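Long-range contacts in sugar kinase (Agrobacterium tumefaciens, PDB 2RBC), which probably phosphorylates a carbohydrate with ATP as phosphate donor, as a member of the pfkB (ribokinase) family of sugar kinases: residues D41-V46 with I64-A69; D92-R97 with S120-I125. All blocks are in the same frame, centred on the assembly; numbering follows the deposited sequence.

How the contacts relate
Contacts 1 and 2 lie in the same half of the chain, their centres about 10 Å apart, and follow one another in sequence: contact 1 closes before contact 2 opens. Their common element is the four-stranded mixed sheet, where strand 39-45 runs between 60-66 and 121-127. Contact 1 joins 39-45 to the outermost strand 60-66; contact 2 ties the start of 121-127 to helix 93-104. They touch directly, since T42 forms probable backbone hydrogen bonds with S123 and I125. Such a small sheet beside the large α/β sheet is consistent with the lid of ribokinase-type kinases, and parts of both contacts reach the second subunit.

Contact 1 of 2, residues D41-V46 with I64-A69; sequences DTLFRV and IAEGMA
The carboxylate of D41 lies against the side chain of E66, its OD2 overlapping both the CG methylene and one end of the E66 carboxylate. OD2 sits 3.0 Å from E66 CG and only 2.4 Å from E66 OE2. The two side chains cross at about a right angle and their carboxylate planes stand 80° apart, so the acids meet through one oxygen each and do not stack. E66 gets there because its CG is wedged between its own backbone N and carbonyl carbon (chi1 61°), with the chain extended beyond, back along strand 60-66 toward strand 39-45. Beneath the acids, D41 and I64 form an antiparallel hydrogen-bonded pair: D41 N gives to I64 O at 2.9 Å, and I64 N gives to D41 O at the same length on a straighter line. The strand segments diverge beyond this pair, at 123° between their directions, and side chains take over. On the same face as D41, the branched end of L43 faces both I64 and E66. Its CD1 meets I64 CG2 at 4.0 Å, while CD2 comes within 4.1 Å of E66 OE2, so leucine gives the buried acid an apolar flank. Outside the pair, E66 OE1 accepts from the backbone N of R313, and D41 OD1 binds a glycerol molecule, which may mark a pocket beside the sheet. Two buried acid groups this close would repel if both were ionised, which suggests that a proton probably resides on one of them.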
loop_
_atom_site.group_PDB
_atom_site.type_symbol
_atom_site.label_atom_id
_atom_site.label_comp_id
_atom_site.label_asym_id
_atom_site.label_seq_id
_atom_site.Cartn_x
_atom_site.Cartn_y
_atom_site.Cartn_z
ATOM N N ASP A 41 4.258 -2.020 6.213
ATOM C CA ASP A 41 4.721 -0.931 5.372
ATOM C C ASP A 41 4.950 -1.378 3.938
ATOM O O ASP A 41 5.580 -2.400 3.707
ATOM C CB ASP A 41 6.063 -0.362 5.874
ATOM C CG ASP A 41 5.935 0.500 7.140
ATOM O OD1 ASP A 41 4.814 0.855 7.539
ATOM O OD2 ASP A 41 7.010 0.847 7.711
ATOM N N THR A 42 4.497 -0.555 2.983
ATOM C CA THR A 42 4.922 -0.650 1.608
ATOM C C THR A 42 5.749 0.580 1.268
ATOM O O THR A 42 5.253 1.730 1.313
ATOM C CB THR A 42 3.771 -0.847 0.650
ATOM O OG1 THR A 42 3.037 -1.989 1.066
ATOM C CG2 THR A 42 4.302 -1.104 -0.753
ATOM N N LEU A 43 7.020 0.310 0.959
ATOM C CA LEU A 43 8.034 1.321 0.736
ATOM C C LEU A 43 8.291 1.394 -0.751
ATOM O O LEU A 43 8.735 0.419 -1.341
ATOM C CB LEU A 43 9.352 0.969 1.461
ATOM C CG LEU A 43 9.292 0.543 2.933
ATOM C CD1 LEU A 43 10.706 0.320 3.435
ATOM C CD2 LEU A 43 8.540 1.585 3.768
ATOM N N PHE A 44 7.959 2.544 -1.346
ATOM C CA PHE A 44 8.069 2.788 -2.762
ATOM C C PHE A 44 9.245 3.727 -2.958
ATOM O O PHE A 44 9.191 4.863 -2.500
ATOM C CB PHE A 44 6.818 3.515 -3.299
ATOM C CG PHE A 44 5.558 2.706 -3.256
ATOM C CD1 PHE A 44 5.205 1.900 -4.320
ATOM C CD2 PHE A 44 4.681 2.820 -2.189
ATOM C CE1 PHE A 44 4.029 1.180 -4.309
ATOM C CE2 PHE A 44 3.475 2.122 -2.195
ATOM C CZ PHE A 44 3.175 1.293 -3.234
ATOM N N ARG A 45 10.287 3.249 -3.631
ATOM C CA ARG A 45 11.531 4.011 -3.843
ATOM C C ARG A 45 11.418 4.713 -5.187
ATOM O O ARG A 45 11.214 4.076 -6.224
ATOM C CB ARG A 45 12.727 3.068 -3.788
ATOM C CG ARG A 45 14.000 3.708 -3.345
ATOM C CD ARG A 45 15.099 2.734 -3.461
ATOM N NE ARG A 45 16.368 3.300 -3.007
ATOM C CZ ARG A 45 17.495 2.616 -2.941
ATOM N NH1 ARG A 45 17.532 1.357 -3.305
ATOM N NH2 ARG A 45 18.607 3.202 -2.504
ATOM N N VAL A 46 11.462 6.034 -5.148
ATOM C CA VAL A 46 11.269 6.857 -6.320
ATOM C C VAL A 46 12.469 7.809 -6.495
ATOM O O VAL A 46 13.222 8.020 -5.556
ATOM C CB VAL A 46 9.976 7.666 -6.201
ATOM C CG1 VAL A 46 8.757 6.720 -6.093
ATOM C CG2 VAL A 46 10.042 8.639 -4.993
ATOM N N ILE A 64 7.213 -4.733 4.037
ATOM C CA ILE A 64 7.886 -5.155 5.243
ATOM C C ILE A 64 7.043 -4.861 6.496
ATOM O O ILE A 64 6.529 -3.756 6.689
ATOM C CB ILE A 64 9.365 -4.582 5.314
ATOM C CG1 ILE A 64 10.106 -5.177 6.513
ATOM C CG2 ILE A 64 9.457 -3.044 5.246
ATOM C CD1 ILE A 64 11.626 -5.021 6.393
ATOM N N ALA A 65 6.888 -5.866 7.349
ATOM C CA ALA A 65 6.226 -5.673 8.628
ATOM C C ALA A 65 7.245 -5.062 9.590
ATOM O O ALA A 65 8.334 -5.599 9.807
ATOM C CB ALA A 65 5.672 -7.007 9.214
ATOM N N GLU A 66 6.896 -3.905 10.105
ATOM C CA GLU A 66 7.763 -3.170 10.976
ATOM C C GLU A 66 6.918 -2.260 11.866
ATOM O O GLU A 66 5.830 -2.630 12.241
ATOM C CB GLU A 66 8.873 -2.479 10.133
ATOM C CG GLU A 66 8.390 -1.478 9.090
ATOM C CD GLU A 66 9.507 -0.965 8.222
ATOM O OE1 GLU A 66 10.657 -1.458 8.357
ATOM O OE2 GLU A 66 9.268 -0.033 7.430
ATOM N N GLY A 67 7.401 -1.089 12.256
ATOM C CA GLY A 67 6.780 -0.342 13.358
ATOM C C GLY A 67 7.788 -0.267 14.487
ATOM O O GLY A 67 8.726 -1.029 14.516
HETATM N N MSE A 68 7.642 0.697 15.391
HETATM C CA MSE A 68 8.664 0.929 16.394
HETATM C C MSE A 68 9.012 -0.319 17.191
HETATM O O MSE A 68 10.150 -0.738 17.180
HETATM C CB MSE A 68 8.245 2.053 17.320
HETATM C CG MSE A 68 8.113 3.375 16.579
HETATM SE SE MSE A 68 7.329 4.744 17.737
HETATM C CE MSE A 68 5.484 4.083 17.898
ATOM N N ALA A 69 8.043 -0.916 17.881
ATOM C CA ALA A 69 8.358 -2.121 18.678
ATOM C C ALA A 69 8.844 -3.302 17.841
ATOM O O ALA A 69 9.690 -4.101 18.279
ATOM C CB ALA A 69 7.178 -2.566 19.538
#

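Contact 2 of 2, residues D92-R97 with S120-I125. With EDO (1,2-ethanediol), chain H.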
loop_
_atom_site.group_PDB
_atom_site.type_symbol
_atom_site.label_atom_id
_atom_site.label_comp_id
_atom_site.label_asym_id
_atom_site.label_seq_id
_atom_site.Cartn_x
_atom_site.Cartn_y
_atom_site.Cartn_z
ATOM N N ASP A 92 -7.452 -10.120 9.905
ATOM C CA ASP A 92 -7.517 -9.855 8.493
ATOM C C ASP A 92 -6.265 -10.296 7.781
ATOM O O ASP A 92 -5.298 -10.769 8.394
ATOM C CB ASP A 92 -7.872 -8.377 8.252
ATOM C CG ASP A 92 -6.863 -7.385 8.847
ATOM O OD1 ASP A 92 -5.708 -7.747 9.211
ATOM O OD2 ASP A 92 -7.240 -6.196 8.907
ATOM N N GLU A 93 -6.291 -10.152 6.461
ATOM C CA GLU A 93 -5.236 -10.654 5.618
ATOM C C GLU A 93 -3.926 -9.914 5.889
ATOM O O GLU A 93 -2.858 -10.547 5.925
ATOM C CB GLU A 93 -5.661 -10.546 4.138
ATOM C CG GLU A 93 -6.732 -11.566 3.751
ATOM C CD GLU A 93 -7.431 -11.227 2.431
ATOM O OE1 GLU A 93 -8.007 -10.115 2.373
ATOM O OE2 GLU A 93 -7.454 -12.076 1.487
ATOM N N THR A 94 -4.003 -8.589 6.109
ATOM C CA THR A 94 -2.829 -7.784 6.500
ATOM C C THR A 94 -2.226 -8.315 7.808
ATOM O O THR A 94 -0.997 -8.432 7.944
ATOM C CB THR A 94 -3.175 -6.267 6.611
ATOM O OG1 THR A 94 -3.726 -5.788 5.367
ATOM C CG2 THR A 94 -1.936 -5.434 7.010
ATOM N N GLY A 95 -3.083 -8.694 8.751
ATOM C CA GLY A 95 -2.630 -9.266 10.031
ATOM C C GLY A 95 -1.870 -10.571 9.887
ATOM O O GLY A 95 -0.816 -10.801 10.550
ATOM N N THR A 96 -2.389 -11.442 9.030
ATOM C CA THR A 96 -1.778 -12.739 8.760
ATOM C C THR A 96 -0.376 -12.503 8.213
ATOM O O THR A 96 0.601 -13.150 8.578
ATOM C CB THR A 96 -2.655 -13.543 7.774
ATOM O OG1 THR A 96 -3.955 -13.728 8.357
ATOM C CG2 THR A 96 -2.045 -14.912 7.445
ATOM N N ARG A 97 -0.279 -11.515 7.359
ATOM C CA ARG A 97 0.974 -11.206 6.747
ATOM C C ARG A 97 1.999 -10.583 7.697
ATOM O O ARG A 97 3.196 -10.898 7.634
ATOM C CB ARG A 97 0.668 -10.266 5.639
ATOM C CG ARG A 97 1.818 -9.945 4.839
ATOM C CD ARG A 97 1.414 -9.623 3.428
ATOM N NE ARG A 97 2.656 -9.433 2.702
ATOM C CZ ARG A 97 2.771 -8.775 1.570
ATOM N NH1 ARG A 97 1.705 -8.245 1.006
ATOM N NH2 ARG A 97 3.961 -8.674 1.024
ATOM N N SER A 120 -5.898 -4.250 10.754
ATOM C CA SER A 120 -4.462 -4.162 10.984
ATOM C C SER A 120 -3.869 -2.889 10.378
ATOM O O SER A 120 -4.320 -2.415 9.334
ATOM C CB SER A 120 -3.743 -5.348 10.364
ATOM O OG SER A 120 -4.155 -6.556 10.936
ATOM N N ALA A 121 -2.816 -2.378 11.023
ATOM C CA ALA A 121 -2.149 -1.168 10.597
ATOM C C ALA A 121 -1.323 -1.447 9.357
ATOM O O ALA A 121 -0.675 -2.488 9.229
ATOM C CB ALA A 121 -1.241 -0.608 11.720
ATOM N N LEU A 122 -1.335 -0.482 8.454
ATOM C CA LEU A 122 -0.484 -0.520 7.268
ATOM C C LEU A 122 -0.139 0.911 6.911
ATOM O O LEU A 122 -0.919 1.831 7.240
ATOM C CB LEU A 122 -1.213 -1.251 6.110
ATOM C CG LEU A 122 -2.490 -0.631 5.542
ATOM C CD1 LEU A 122 -2.209 0.425 4.430
ATOM C CD2 LEU A 122 -3.401 -1.744 5.022
ATOM N N SER A 123 1.013 1.120 6.265
ATOM C CA SER A 123 1.357 2.428 5.700
ATOM C C SER A 123 1.963 2.363 4.310
ATOM O O SER A 123 2.628 1.396 3.968
ATOM C CB SER A 123 2.365 3.154 6.584
ATOM O OG SER A 123 1.936 3.172 7.939
ATOM N N THR A 124 1.721 3.404 3.505
ATOM C CA THR A 124 2.555 3.653 2.337
ATOM C C THR A 124 3.628 4.688 2.702
ATOM O O THR A 124 3.317 5.737 3.285
ATOM C CB THR A 124 1.750 4.104 1.128
ATOM O OG1 THR A 124 1.161 2.950 0.515
ATOM C CG2 THR A 124 2.619 4.839 0.095
ATOM N N ILE A 125 4.876 4.381 2.360
ATOM C CA ILE A 125 5.969 5.339 2.502
ATOM C C ILE A 125 6.665 5.474 1.156
ATOM O O ILE A 125 7.115 4.492 0.602
ATOM C CB ILE A 125 6.964 4.951 3.605
ATOM C CG1 ILE A 125 6.226 4.694 4.919
ATOM C CG2 ILE A 125 7.996 6.067 3.802
ATOM C CD1 ILE A 125 7.097 4.252 6.093
HETATM C C1 EDO H . 0.519 -0.152 -0.542
HETATM O O1 EDO H . -0.258 -0.319 -1.739
HETATM C C2 EDO H . -0.335 0.359 0.625
HETATM O O2 EDO H . 0.468 1.016 1.623
HETATM O O HOH W 1 -5.777 -3.735 7.504
#
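An N-cap aspartate starts helix 93-104 and, with the same carboxylate, grips the loop residue that leads into strand 121-127 of the small sheet. D92 has CG lodged between its backbone N and carbonyl carbon (chi1 60°), which turns the carboxylate back over the first turn, where OD1 accepts the capping bond from G95 N at 2.8 Å. OD1 also receives the hydroxyl of S120, with OG at 2.6 Å, while OD2 takes the backbone NH of S120, N to OD2 being 3.0 Å and nearly straight at 171°. Both bonds from S120 arrive on the syn sides of the carboxylate, tilted about 20° from its plane, and this two-pronged grip fixes its rotation. Aspartate suits the place because its short side chain can serve the helix end and the loop together; serine supplies a matching pair of donors, and its OG accepts in turn from G90 N. G95 suits its place because, lacking a CB, it lets S120 OG come to 3.2 Å from its CA. T94 packs alongside through its methyl, CG2 lying 3.8 Å from S120 CB. Its hydroxyl branch turns to L122 instead, OG1 being 4.1 Å from L122 CD2, and the two side chains cross at about a right angle. Q63 of the second subunit packs against T94 and L122, so the junction also borders the dimer interface. A water closes the polar cluster, donating to D92 OD2 and, at 2.7 Å, to S120 O.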